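Oxaloacetate acetyl hydrolase (Cryphonectria parasitica, PDB 3LYE) belongs to the phosphoenolpyruvate phosphomutase family of TIM-barrel proteins and binds calcium ions in this crystal structure. Local coordinates at residues 92-97 with 121-126; 164-169 with 192-197; 30-35 with 47-52; 111-116 with 159-164; 218-223 with 239-244. One frame throughout, in Å; residues are numbered along the deposited sequence.

Contact 1. Residues 92-97 with 121-126; sequences IADMDT and HLEDQI. With CA (calcium ion), chain B.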
# COMPACT_ATOMS: atom_id res chain seq x y z
N ILE A 92 -20.99 3.66 4.00
CA ILE A 92 -21.43 2.66 3.05
C ILE A 92 -20.38 2.78 1.92
O ILE A 92 -20.12 3.91 1.47
CB ILE A 92 -22.81 2.90 2.48
CG1 ILE A 92 -23.84 2.74 3.60
CG2 ILE A 92 -23.09 1.93 1.32
CD1 ILE A 92 -25.24 3.13 3.20
N ALA A 93 -19.80 1.67 1.45
CA ALA A 93 -18.83 1.71 0.38
C ALA A 93 -19.19 0.81 -0.77
O ALA A 93 -19.79 -0.24 -0.59
CB ALA A 93 -17.46 1.29 0.89
N ASP A 94 -18.87 1.27 -1.97
CA ASP A 94 -19.05 0.46 -3.14
C ASP A 94 -18.11 -0.75 -3.01
O ASP A 94 -16.98 -0.58 -2.53
CB ASP A 94 -18.56 1.30 -4.34
CG ASP A 94 -18.79 0.68 -5.71
OD1 ASP A 94 -19.27 -0.47 -5.80
OD2 ASP A 94 -18.49 1.40 -6.70
N MET A 95 -18.60 -1.96 -3.30
CA MET A 95 -17.74 -3.13 -3.32
C MET A 95 -17.78 -3.78 -4.73
O MET A 95 -17.36 -4.92 -4.92
CB MET A 95 -17.91 -4.13 -2.19
CG MET A 95 -19.21 -4.89 -2.19
SD MET A 95 -19.26 -6.23 -0.97
CE MET A 95 -18.28 -7.45 -1.82
N ASP A 96 -18.34 -3.05 -5.69
CA ASP A 96 -18.39 -3.51 -7.07
C ASP A 96 -18.92 -4.96 -7.16
O ASP A 96 -20.04 -5.19 -6.69
CB ASP A 96 -17.00 -3.31 -7.69
CG ASP A 96 -16.63 -1.86 -7.76
OD1 ASP A 96 -17.19 -1.18 -8.60
OD2 ASP A 96 -15.82 -1.40 -6.94
N THR A 97 -18.19 -5.87 -7.78
CA THR A 97 -18.62 -7.23 -7.90
C THR A 97 -17.86 -8.14 -6.91
O THR A 97 -18.00 -9.37 -6.94
CB THR A 97 -18.40 -7.80 -9.30
OG1 THR A 97 -17.01 -7.85 -9.53
CG2 THR A 97 -19.03 -6.95 -10.40
N HIS A 121 -22.45 -2.14 -1.29
CA HIS A 121 -23.29 -2.64 -2.39
C HIS A 121 -22.46 -3.54 -3.29
O HIS A 121 -21.32 -3.24 -3.67
CB HIS A 121 -24.07 -1.56 -3.11
CG HIS A 121 -23.29 -0.47 -3.78
ND1 HIS A 121 -22.68 -0.63 -5.01
CD2 HIS A 121 -23.15 0.83 -3.46
CE1 HIS A 121 -22.18 0.54 -5.39
NE2 HIS A 121 -22.42 1.43 -4.45
N LEU A 122 -23.09 -4.66 -3.65
CA LEU A 122 -22.53 -5.76 -4.45
C LEU A 122 -23.46 -5.99 -5.61
O LEU A 122 -24.63 -6.26 -5.41
CB LEU A 122 -22.43 -6.97 -3.51
CG LEU A 122 -21.99 -8.30 -4.10
CD1 LEU A 122 -20.68 -8.18 -4.82
CD2 LEU A 122 -21.88 -9.32 -2.96
N GLU A 123 -22.92 -5.91 -6.82
CA GLU A 123 -23.68 -6.01 -8.04
C GLU A 123 -23.53 -7.24 -8.87
O GLU A 123 -22.75 -8.13 -8.57
CB GLU A 123 -23.33 -4.75 -8.88
CG GLU A 123 -21.94 -4.82 -9.51
CD GLU A 123 -21.28 -3.46 -9.73
OE1 GLU A 123 -20.44 -3.36 -10.64
OE2 GLU A 123 -21.55 -2.51 -8.98
N ASP A 124 -24.39 -7.28 -9.90
CA ASP A 124 -24.46 -8.38 -10.84
C ASP A 124 -23.74 -8.14 -12.16
O ASP A 124 -23.93 -8.91 -13.08
CB ASP A 124 -25.92 -8.83 -11.05
CG ASP A 124 -26.82 -7.72 -11.56
OD1 ASP A 124 -27.98 -8.06 -11.86
OD2 ASP A 124 -26.40 -6.54 -11.59
N GLN A 125 -22.92 -7.11 -12.26
CA GLN A 125 -22.21 -6.88 -13.53
C GLN A 125 -21.07 -7.86 -13.77
O GLN A 125 -20.60 -8.53 -12.85
CB GLN A 125 -21.53 -5.52 -13.52
CG GLN A 125 -22.44 -4.40 -13.52
CD GLN A 125 -21.72 -3.11 -13.91
OE1 GLN A 125 -21.06 -3.02 -14.93
NE2 GLN A 125 -21.86 -2.13 -13.08
N ILE A 126 -20.62 -7.95 -15.01
CA ILE A 126 -19.52 -8.84 -15.31
C ILE A 126 -18.34 -8.13 -14.65
O ILE A 126 -18.32 -6.91 -14.54
CB ILE A 126 -19.34 -9.03 -16.82
CG1 ILE A 126 -20.27 -10.15 -17.27
CG2 ILE A 126 -17.92 -9.35 -17.18
CD1 ILE A 126 -21.67 -9.83 -17.01
CA CA B . -18.56 0.70 -9.10
O HOH W 1 -20.51 -0.28 -8.17
O HOH W 2 -21.96 -2.84 -6.40
O HOH W 3 -19.28 -0.91 -10.82
O HOH W 4 -16.52 1.79 -9.29
O HOH W 5 -18.68 1.63 -11.45
O HOH W 6 -19.69 2.30 -8.71
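Asp94 and Glu123 face each other through the water shell of a calcium ion. Asp94 OD2 binds the calcium at 2.5 Å and Asp96 OD1 binds it at 2.4 Å. Five waters are its other ligands. One of them bridges Asp94 OD1 and Glu123 OE2, and lies 2.6 Å from OE2. Another is held by Glu123 OE1, which makes Glu123 a second-shell residue. Asp94 OD1 also takes the Asp96 N-H from above the carboxylate plane, at 2.7 Å. This Asx turn holds the two residues close together, and both bind the metal. Further out, Asp94 CA sits over a face of the His121 ring, 3.9 Å from its centroid. Tyr50 OH bonds to His121 NE2, and Tyr99 OH to Asp96 OD2. Glu123 N donates to Asp96 O at 3.0 Å (166°), fixing the two loops that follow barrel strands 91-94 and 119-122. Asp94 OD1 and Glu123 OE2 are 4.4 Å apart, so the cation probably offsets repulsion within this acidic cluster.

Contact 2. Residues 164-169 with 192-197; sequences VLIART and ADVGLL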
# COMPACT_ATOMS: atom_id res chain seq x y z
N VAL A 164 -24.22 -4.08 6.73
CA VAL A 164 -25.41 -3.97 5.89
C VAL A 164 -25.04 -4.25 4.44
O VAL A 164 -24.33 -3.45 3.80
CB VAL A 164 -26.02 -2.58 6.05
CG1 VAL A 164 -27.19 -2.36 5.09
CG2 VAL A 164 -26.43 -2.37 7.50
N LEU A 165 -25.50 -5.40 3.94
CA LEU A 165 -25.22 -5.79 2.59
C LEU A 165 -26.33 -5.33 1.67
O LEU A 165 -27.49 -5.70 1.86
CB LEU A 165 -25.04 -7.31 2.48
CG LEU A 165 -24.68 -7.75 1.04
CD1 LEU A 165 -23.24 -7.33 0.65
CD2 LEU A 165 -24.87 -9.24 0.90
N ILE A 166 -25.98 -4.51 0.69
CA ILE A 166 -26.89 -3.99 -0.29
C ILE A 166 -26.69 -4.74 -1.58
O ILE A 166 -25.59 -4.78 -2.14
CB ILE A 166 -26.65 -2.48 -0.53
CG1 ILE A 166 -26.84 -1.68 0.76
CG2 ILE A 166 -27.53 -1.95 -1.69
CD1 ILE A 166 -25.75 -0.60 0.97
N ALA A 167 -27.77 -5.37 -2.04
CA ALA A 167 -27.76 -6.12 -3.28
C ALA A 167 -28.13 -5.19 -4.41
O ALA A 167 -29.26 -4.72 -4.47
CB ALA A 167 -28.75 -7.29 -3.23
N ARG A 168 -27.18 -4.94 -5.29
CA ARG A 168 -27.40 -4.07 -6.45
C ARG A 168 -27.57 -4.88 -7.72
O ARG A 168 -26.86 -5.87 -7.93
CB ARG A 168 -26.17 -3.16 -6.64
CG ARG A 168 -26.13 -2.44 -8.00
CD ARG A 168 -25.03 -1.42 -8.03
NE ARG A 168 -24.69 -1.09 -9.40
CZ ARG A 168 -23.91 -0.08 -9.74
NH1 ARG A 168 -23.44 0.74 -8.82
NH2 ARG A 168 -23.63 0.14 -11.02
N THR A 169 -28.53 -4.46 -8.55
CA THR A 169 -28.75 -5.10 -9.83
C THR A 169 -28.67 -4.00 -10.88
O THR A 169 -29.30 -2.95 -10.79
CB THR A 169 -30.06 -5.92 -9.99
OG1 THR A 169 -30.11 -6.44 -11.32
CG2 THR A 169 -31.28 -5.13 -9.75
N ALA A 192 -29.43 -10.62 1.74
CA ALA A 192 -29.11 -9.22 1.57
C ALA A 192 -30.08 -8.41 2.43
O ALA A 192 -31.26 -8.75 2.59
CB ALA A 192 -29.17 -8.84 0.12
N ASP A 193 -29.58 -7.30 2.95
CA ASP A 193 -30.34 -6.43 3.82
C ASP A 193 -31.12 -5.30 3.17
O ASP A 193 -32.11 -4.84 3.73
CB ASP A 193 -29.36 -5.78 4.81
CG ASP A 193 -28.61 -6.80 5.65
OD1 ASP A 193 -27.38 -6.96 5.50
OD2 ASP A 193 -29.27 -7.43 6.51
N VAL A 194 -30.65 -4.85 2.02
CA VAL A 194 -31.24 -3.77 1.28
C VAL A 194 -31.06 -4.03 -0.19
O VAL A 194 -30.08 -4.65 -0.60
CB VAL A 194 -30.44 -2.45 1.61
CG1 VAL A 194 -30.97 -1.24 0.85
CG2 VAL A 194 -30.39 -2.19 3.12
N GLY A 195 -31.98 -3.55 -1.01
CA GLY A 195 -31.86 -3.72 -2.44
C GLY A 195 -31.59 -2.38 -3.14
O GLY A 195 -31.94 -1.31 -2.63
N LEU A 196 -30.91 -2.45 -4.27
CA LEU A 196 -30.58 -1.29 -5.08
C LEU A 196 -30.80 -1.64 -6.55
O LEU A 196 -30.11 -2.47 -7.11
CB LEU A 196 -29.13 -0.85 -4.85
CG LEU A 196 -28.45 0.08 -5.87
CD1 LEU A 196 -29.30 1.25 -6.24
CD2 LEU A 196 -27.09 0.52 -5.30
N LEU A 197 -31.84 -1.04 -7.13
CA LEU A 197 -32.16 -1.21 -8.53
C LEU A 197 -31.48 0.04 -9.12
O LEU A 197 -31.92 1.16 -8.91
CB LEU A 197 -33.67 -1.26 -8.75
CG LEU A 197 -34.12 -1.80 -10.11
CD1 LEU A 197 -35.59 -2.14 -10.13
CD2 LEU A 197 -33.78 -0.82 -11.23
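Ile166 and Val194 lie side by side on one face of the sheet and point the same way. Ile166 CG1 rests 3.8 Å from Val194 CB. Its other branch, CG2, is anti to the backbone N and reaches forward to the next pair on this face, 3.7 Å from Leu196 CB. Arg168 and Leu196 repeat the side-by-side arrangement. The arginine is extended from CG to NE, and its CD passes Leu196 CD2 at 3.9 Å. Its guanidinium runs on beyond the leucine, and NE forms a salt bridge with Asp170. On the other face Ala167 CB meets Ala192 CB at 3.7 Å, a close approach of two small side chains. Asp193, just before strand 194-197, points toward strand 164-169. Its OD1 uses the anti lone pair to accept Leu165 N at 2.9 Å, in a nearly straight bond (169°), and also pairs with Lys156. Leu165 O is gripped twice, by Asp193 N at 2.8 Å and by Val194 N. Parallel backbone bonds then continue to Thr169 N, which donates to Leu196 O. The two strands belong to a parallel β/α barrel. Strand 119-122 bonds to the other edge of strand 164-169. Helices 142-158 and 177-189 pack on the Ala167 face, and Leu219 of strand 219-223 touches Ile166, Val194 and Leu196 on the opposite one.

Contact 3. Residues 30-35 with 47-52; sequences PGVYDG and KSLYMT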
# COMPACT_ATOMS: atom_id res chain seq x y z
N PRO A 30 -23.93 11.42 1.31
CA PRO A 30 -23.22 12.06 0.20
C PRO A 30 -22.04 11.20 -0.26
O PRO A 30 -21.37 10.56 0.57
CB PRO A 30 -22.69 13.35 0.83
CG PRO A 30 -22.61 13.04 2.27
CD PRO A 30 -23.79 12.15 2.56
N GLY A 31 -21.82 11.19 -1.57
CA GLY A 31 -20.69 10.46 -2.13
C GLY A 31 -19.40 11.22 -1.92
O GLY A 31 -19.23 12.32 -2.39
N VAL A 32 -18.49 10.60 -1.20
CA VAL A 32 -17.17 11.09 -0.86
C VAL A 32 -16.15 10.17 -1.51
O VAL A 32 -16.42 9.02 -1.78
CB VAL A 32 -16.98 11.30 0.64
CG1 VAL A 32 -18.01 12.27 1.19
CG2 VAL A 32 -17.04 10.00 1.37
N TYR A 33 -14.93 10.67 -1.67
CA TYR A 33 -13.92 9.92 -2.36
C TYR A 33 -12.50 10.06 -1.87
O TYR A 33 -11.59 9.42 -2.42
CB TYR A 33 -13.92 10.38 -3.83
CG TYR A 33 -13.51 11.81 -4.05
CD1 TYR A 33 -12.18 12.14 -4.24
CD2 TYR A 33 -14.45 12.83 -4.07
CE1 TYR A 33 -11.79 13.43 -4.43
CE2 TYR A 33 -14.06 14.15 -4.27
CZ TYR A 33 -12.72 14.45 -4.44
OH TYR A 33 -12.36 15.76 -4.70
N ASP A 34 -12.29 10.86 -0.84
CA ASP A 34 -10.97 11.11 -0.28
C ASP A 34 -11.12 11.70 1.10
O ASP A 34 -12.26 11.84 1.60
CB ASP A 34 -10.11 11.97 -1.20
CG ASP A 34 -10.45 13.46 -1.15
OD1 ASP A 34 -9.54 14.27 -1.45
OD2 ASP A 34 -11.61 13.81 -0.82
N GLY A 35 -10.01 12.06 1.71
CA GLY A 35 -10.07 12.58 3.06
C GLY A 35 -10.71 13.94 3.17
O GLY A 35 -11.48 14.19 4.09
N LYS A 47 -25.17 12.18 8.54
CA LYS A 47 -25.33 11.02 9.43
C LYS A 47 -24.77 9.74 8.91
O LYS A 47 -24.68 8.78 9.65
CB LYS A 47 -26.83 10.86 9.79
CG LYS A 47 -27.49 12.09 10.50
CD LYS A 47 -26.61 12.64 11.66
CE LYS A 47 -27.33 13.62 12.62
NZ LYS A 47 -27.96 14.80 11.97
N SER A 48 -24.42 9.72 7.64
CA SER A 48 -23.84 8.56 6.98
C SER A 48 -23.15 9.08 5.73
O SER A 48 -23.56 10.09 5.16
CB SER A 48 -24.90 7.53 6.58
OG SER A 48 -24.25 6.36 6.07
N LEU A 49 -22.09 8.40 5.33
CA LEU A 49 -21.32 8.77 4.15
C LEU A 49 -21.32 7.61 3.17
O LEU A 49 -21.52 6.46 3.58
CB LEU A 49 -19.86 9.05 4.51
CG LEU A 49 -19.48 10.46 4.96
CD1 LEU A 49 -20.42 11.20 5.84
CD2 LEU A 49 -18.06 10.51 5.50
N TYR A 50 -21.08 7.91 1.90
CA TYR A 50 -21.00 6.88 0.87
C TYR A 50 -19.65 7.05 0.14
O TYR A 50 -19.33 8.14 -0.38
CB TYR A 50 -22.13 7.02 -0.16
CG TYR A 50 -21.98 6.20 -1.42
CD1 TYR A 50 -22.08 6.77 -2.66
CD2 TYR A 50 -21.77 4.84 -1.35
CE1 TYR A 50 -21.94 6.02 -3.78
CE2 TYR A 50 -21.60 4.10 -2.45
CZ TYR A 50 -21.73 4.68 -3.67
OH TYR A 50 -21.63 3.92 -4.79
N MET A 51 -18.83 6.01 0.10
CA MET A 51 -17.58 6.08 -0.63
C MET A 51 -17.79 5.52 -2.02
O MET A 51 -18.08 4.33 -2.22
CB MET A 51 -16.48 5.26 0.01
CG MET A 51 -15.13 5.43 -0.69
SD MET A 51 -13.86 4.29 -0.11
CE MET A 51 -14.17 2.88 -1.19
N THR A 52 -17.59 6.38 -3.00
CA THR A 52 -17.78 6.01 -4.39
C THR A 52 -16.61 5.29 -5.01
O THR A 52 -15.46 5.54 -4.70
CB THR A 52 -18.11 7.24 -5.24
OG1 THR A 52 -16.90 7.96 -5.46
CG2 THR A 52 -19.10 8.11 -4.57
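Val32 CG1 is anti to the carbonyl carbon (chi1 -58°), which leaves CG2 in the crowded position between backbone N and carbonyl carbon, 3.4 Å from Tyr50 O. Thr52 turns its CG2 anti to its own carbonyl carbon, and the methyl packs 3.7 Å from Gly31 CA. Its OG1 caps the following helix at Gly55 N. Tyr50 O takes the Val32 N-H at 2.7 Å in an almost straight bond (173°). The Gly31 CA-H also approaches this oxygen, with CA at 3.2 Å. Tyr50 N donates to Pro30 O, and Thr52 N to Val32 O at 3.1 Å. These bonds join the parallel strands of the β-α-β unit formed by strand 27-32, helix 35-43 and strand 49-51, at the start of the TIM barrel. Tyr50 CD1 lies 4.0 Å from Gly31 CA, and the end of the side chain leads away from the 30-35 segment. Pro30 CD touches Ser48 O at 3.3 Å. Asp34 caps helix 35-43, and its OD1 bonds to Ser59 OG of the second subunit.

Contact 4. Residues 111-116 with 159-164; sequences HYIRSG and LRSDFV
Ile113 packs against Leu159, Ser161 and Phe163 where helix 102-114 of the barrel ends. The helix closes in a Schellman motif, with Gly116 at positive phi (77°). Ile113 CB points toward the 159-164 loop and splits into two branches. CG2 is anti to the backbone N and comes to 4.0 Å from Ser161 CB. CG1 lies 3.7 Å from Phe163 CD2, where the two side chains meet at a slant. At the tip, CD1 reaches Ser161 OG at 3.7 Å and Leu159 CD1 at 4.1 Å. The isoleucine is therefore set between an aromatic ring, a serine and a leucine methyl. Tyr112 adds its CB, 4.0 Å from Phe163 CE2, while Phe163 CZ lies at the edge of the Tyr112 ring. Tyr112 OH bonds to Asp94 O. Leu159 also packs on Phe10 of the third subunit, and Arg114 forms a salt bridge with Asp79 of that subunit. The loop is braced by an ST turn, in which Ser161 OG accepts Phe163 N at 3.0 Å (157°).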
# COMPACT_ATOMS: atom_id res chain seq x y z
N HIS A 111 -12.60 -7.86 4.85
CA HIS A 111 -11.72 -6.69 4.96
C HIS A 111 -12.51 -5.40 5.26
O HIS A 111 -12.09 -4.59 6.07
CB HIS A 111 -10.85 -6.56 3.72
CG HIS A 111 -9.73 -7.56 3.69
ND1 HIS A 111 -8.44 -7.21 3.40
CD2 HIS A 111 -9.71 -8.88 3.94
CE1 HIS A 111 -7.66 -8.28 3.48
NE2 HIS A 111 -8.41 -9.30 3.84
N TYR A 112 -13.65 -5.25 4.61
CA TYR A 112 -14.49 -4.09 4.85
C TYR A 112 -14.96 -4.13 6.31
O TYR A 112 -14.92 -3.12 7.02
CB TYR A 112 -15.68 -4.03 3.89
CG TYR A 112 -15.42 -3.39 2.54
CD1 TYR A 112 -14.15 -3.41 1.95
CD2 TYR A 112 -16.46 -2.81 1.85
CE1 TYR A 112 -13.95 -2.84 0.70
CE2 TYR A 112 -16.27 -2.26 0.62
CZ TYR A 112 -15.00 -2.26 0.05
OH TYR A 112 -14.82 -1.70 -1.20
N ILE A 113 -15.43 -5.28 6.76
CA ILE A 113 -15.89 -5.40 8.13
C ILE A 113 -14.79 -5.05 9.14
O ILE A 113 -15.01 -4.28 10.08
CB ILE A 113 -16.45 -6.82 8.40
CG1 ILE A 113 -17.84 -6.94 7.75
CG2 ILE A 113 -16.56 -7.17 9.88
CD1 ILE A 113 -18.38 -8.34 7.70
N ARG A 114 -13.61 -5.63 8.94
CA ARG A 114 -12.44 -5.39 9.79
C ARG A 114 -12.06 -3.92 9.83
O ARG A 114 -11.56 -3.43 10.84
CB ARG A 114 -11.20 -6.18 9.25
CG ARG A 114 -11.25 -7.61 9.61
CD ARG A 114 -10.29 -8.48 8.84
NE ARG A 114 -8.98 -7.92 8.66
CZ ARG A 114 -8.07 -8.39 7.82
NH1 ARG A 114 -6.91 -7.75 7.71
NH2 ARG A 114 -8.31 -9.51 7.14
N SER A 115 -12.25 -3.26 8.69
CA SER A 115 -11.92 -1.85 8.54
C SER A 115 -12.99 -0.89 9.03
O SER A 115 -12.91 0.30 8.79
CB SER A 115 -11.59 -1.54 7.08
OG SER A 115 -10.34 -2.09 6.70
N GLY A 116 -14.01 -1.40 9.71
CA GLY A 116 -15.06 -0.56 10.25
C GLY A 116 -16.08 -0.05 9.27
O GLY A 116 -16.86 0.83 9.62
N LEU A 159 -18.58 -13.71 10.79
CA LEU A 159 -17.90 -12.67 11.58
C LEU A 159 -18.79 -12.02 12.62
O LEU A 159 -18.36 -11.04 13.25
CB LEU A 159 -17.28 -11.63 10.64
CG LEU A 159 -16.25 -12.25 9.72
CD1 LEU A 159 -15.69 -11.20 8.76
CD2 LEU A 159 -15.12 -12.93 10.42
N ARG A 160 -20.05 -12.46 12.73
CA ARG A 160 -20.97 -11.91 13.72
C ARG A 160 -21.08 -10.40 13.64
O ARG A 160 -21.15 -9.70 14.63
CB ARG A 160 -20.53 -12.42 15.11
CG ARG A 160 -20.64 -13.97 15.06
CD ARG A 160 -20.29 -14.79 16.29
NE ARG A 160 -20.07 -14.06 17.51
CZ ARG A 160 -19.21 -14.44 18.45
NH1 ARG A 160 -19.08 -13.71 19.56
NH2 ARG A 160 -18.48 -15.55 18.26
N SER A 161 -21.19 -9.93 12.41
CA SER A 161 -21.26 -8.51 12.14
C SER A 161 -22.63 -7.99 11.74
O SER A 161 -23.41 -8.72 11.14
CB SER A 161 -20.29 -8.23 10.99
OG SER A 161 -20.37 -6.92 10.48
N ASP A 162 -22.89 -6.74 12.07
CA ASP A 162 -24.12 -6.06 11.73
C ASP A 162 -24.03 -5.42 10.33
O ASP A 162 -24.95 -4.75 9.91
CB ASP A 162 -24.42 -4.96 12.73
CG ASP A 162 -25.14 -5.46 13.96
OD1 ASP A 162 -25.23 -4.68 14.90
OD2 ASP A 162 -25.62 -6.59 13.98
N PHE A 163 -22.93 -5.67 9.63
CA PHE A 163 -22.68 -5.14 8.27
C PHE A 163 -23.96 -5.18 7.43
O PHE A 163 -24.59 -6.22 7.32
CB PHE A 163 -21.58 -5.99 7.61
CG PHE A 163 -20.99 -5.41 6.35
CD1 PHE A 163 -21.29 -5.97 5.12
CD2 PHE A 163 -20.08 -4.38 6.40
CE1 PHE A 163 -20.72 -5.50 3.96
CE2 PHE A 163 -19.48 -3.94 5.23
CZ PHE A 163 -19.79 -4.51 4.04
N VAL A 164 -24.22 -4.08 6.73
CA VAL A 164 -25.41 -3.97 5.89
C VAL A 164 -25.04 -4.25 4.44
O VAL A 164 -24.33 -3.45 3.80
CB VAL A 164 -26.02 -2.58 6.05
CG1 VAL A 164 -27.19 -2.36 5.09
CG2 VAL A 164 -26.43 -2.37 7.50

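Contact 5. Residues 218-223 with 239-244; sequences LLLNSV and MGFRIM
Leu218 O is held by two backbone N-H groups of the 239-244 segment. Arg242 N donates at 2.9 Å in a straight bond (167°), and Ile243 N adds a weak one at 3.4 Å. The same oxygen lies at the edge of the Phe241 ring. A water ties Leu218 N to Gly240 O, at 2.9 Å from each. From there the strands run parallel, and Leu220 N donates to Ile243 O. The side chains divide between the two faces. On one, Leu220 CB sits over the centre of the Phe241 ring, 3.8 Å from the centroid and 13° off the ring normal, a CH-pi contact. With CG anti to the backbone N (chi1 177°), the Leu220 side chain lies alongside the extended Met244, CD2 3.8 Å from its CE. Met239 comes across at about a right angle, with its CE 4.0 Å from the same Leu220 CD2. On the other face Leu219 CD1 meets Ile243 CG2 at 3.7 Å. The contact joins the two strands of the β-α-β unit that contains helix 233-239. Helix 203-213 packs on Leu218, Met239 and Phe241. Strand 27-32 bonds to Arg242 and Met244 through Ile27. On the far edge, Leu219 bonds to Gly195 of strand 194-197, which closes the barrel.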
# COMPACT_ATOMS: atom_id res chain seq x y z
N LEU A 218 -35.14 -0.43 0.22
CA LEU A 218 -34.40 -0.12 -1.00
C LEU A 218 -33.58 1.15 -0.77
O LEU A 218 -33.92 2.04 0.02
CB LEU A 218 -35.29 0.11 -2.21
CG LEU A 218 -36.17 -1.05 -2.66
CD1 LEU A 218 -36.71 -0.76 -4.06
CD2 LEU A 218 -35.38 -2.34 -2.62
N LEU A 219 -32.53 1.23 -1.57
CA LEU A 219 -31.59 2.32 -1.60
C LEU A 219 -31.68 2.90 -3.02
O LEU A 219 -31.68 2.18 -4.02
CB LEU A 219 -30.20 1.78 -1.29
CG LEU A 219 -29.01 2.73 -1.33
CD1 LEU A 219 -27.82 2.17 -0.56
CD2 LEU A 219 -28.59 3.04 -2.77
N LEU A 220 -31.72 4.22 -3.09
CA LEU A 220 -31.78 4.98 -4.33
C LEU A 220 -30.41 5.61 -4.59
O LEU A 220 -29.89 6.32 -3.75
CB LEU A 220 -32.81 6.11 -4.22
CG LEU A 220 -32.94 7.03 -5.42
CD1 LEU A 220 -33.35 6.28 -6.66
CD2 LEU A 220 -33.91 8.13 -5.13
N ASN A 221 -29.82 5.32 -5.74
CA ASN A 221 -28.53 5.90 -6.11
C ASN A 221 -28.75 7.06 -7.07
O ASN A 221 -29.16 6.85 -8.21
CB ASN A 221 -27.65 4.88 -6.77
CG ASN A 221 -26.32 5.47 -7.22
OD1 ASN A 221 -25.83 6.47 -6.69
ND2 ASN A 221 -25.74 4.85 -8.22
N SER A 222 -28.51 8.26 -6.57
CA SER A 222 -28.63 9.49 -7.35
C SER A 222 -27.26 9.80 -7.99
O SER A 222 -26.30 10.02 -7.29
CB SER A 222 -29.04 10.61 -6.40
OG SER A 222 -29.27 11.81 -7.11
N VAL A 223 -27.19 9.83 -9.31
CA VAL A 223 -25.95 10.08 -10.03
C VAL A 223 -26.04 11.49 -10.58
O VAL A 223 -26.77 11.77 -11.54
CB VAL A 223 -25.80 9.05 -11.13
CG1 VAL A 223 -24.52 9.27 -11.92
CG2 VAL A 223 -25.87 7.64 -10.53
N MET A 239 -41.48 8.37 -1.67
CA MET A 239 -41.55 7.15 -2.50
C MET A 239 -41.34 5.91 -1.62
O MET A 239 -41.68 4.80 -2.03
CB MET A 239 -40.42 7.13 -3.56
CG MET A 239 -40.71 7.94 -4.83
SD MET A 239 -39.33 7.89 -6.02
CE MET A 239 -37.91 8.43 -5.10
N GLY A 240 -40.74 6.09 -0.45
CA GLY A 240 -40.48 5.00 0.48
C GLY A 240 -39.07 4.44 0.58
O GLY A 240 -38.86 3.44 1.25
N PHE A 241 -38.13 5.04 -0.12
CA PHE A 241 -36.75 4.58 -0.07
C PHE A 241 -36.23 4.76 1.36
O PHE A 241 -36.67 5.66 2.06
CB PHE A 241 -35.88 5.37 -1.06
CG PHE A 241 -36.04 4.94 -2.50
CD1 PHE A 241 -35.40 3.81 -2.96
CD2 PHE A 241 -36.82 5.67 -3.37
CE1 PHE A 241 -35.57 3.39 -4.25
CE2 PHE A 241 -36.97 5.27 -4.68
CZ PHE A 241 -36.34 4.14 -5.12
N ARG A 242 -35.28 3.93 1.78
CA ARG A 242 -34.71 4.04 3.13
C ARG A 242 -33.31 4.63 3.13
O ARG A 242 -32.87 5.12 4.15
CB ARG A 242 -34.73 2.71 3.87
CG ARG A 242 -36.15 2.29 4.24
CD ARG A 242 -36.92 3.32 5.11
NE ARG A 242 -36.09 3.90 6.13
CZ ARG A 242 -35.55 3.26 7.16
NH1 ARG A 242 -35.83 1.97 7.36
NH2 ARG A 242 -34.70 3.90 7.97
N ILE A 243 -32.59 4.50 2.02
CA ILE A 243 -31.25 5.07 1.92
C ILE A 243 -31.16 5.74 0.56
O ILE A 243 -31.73 5.25 -0.41
CB ILE A 243 -30.12 4.02 2.03
CG1 ILE A 243 -30.31 3.16 3.29
CG2 ILE A 243 -28.72 4.68 1.96
CD1 ILE A 243 -29.31 1.99 3.40
N MET A 244 -30.43 6.86 0.47
CA MET A 244 -30.24 7.55 -0.79
C MET A 244 -28.77 7.98 -0.79
O MET A 244 -28.31 8.66 0.12
CB MET A 244 -31.15 8.76 -0.93
CG MET A 244 -31.07 9.43 -2.27
SD MET A 244 -32.39 10.65 -2.38
CE MET A 244 -32.17 11.31 -4.03
O HOH W 7 -37.64 0.95 0.56

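In the fold
Four of the five contacts join neighbouring strands of one parallel β-barrel. Along the chain contact 3 comes first, then contact 1, contact 2 and contact 5. Contact 4 alternates with contact 1 and shares Val164 with contact 2. Centres of contacts 1 and 2 are about 9 Å apart, and their strands 119-122 and 164-169 are neighbours. Strands 49-51 and 91-94 connect contacts 3 and 1, with Tyr50 reaching His121. Contacts 2 and 5, about 11 Å between centres, meet at Gly195 and Leu219. Contact 4 lies further from the chain centre, at a helix end and a loop. Contact 1 holds a calcium site at the end of strand 91-94 and just beyond it; contacts 3, 4 and 5 also touch other subunits.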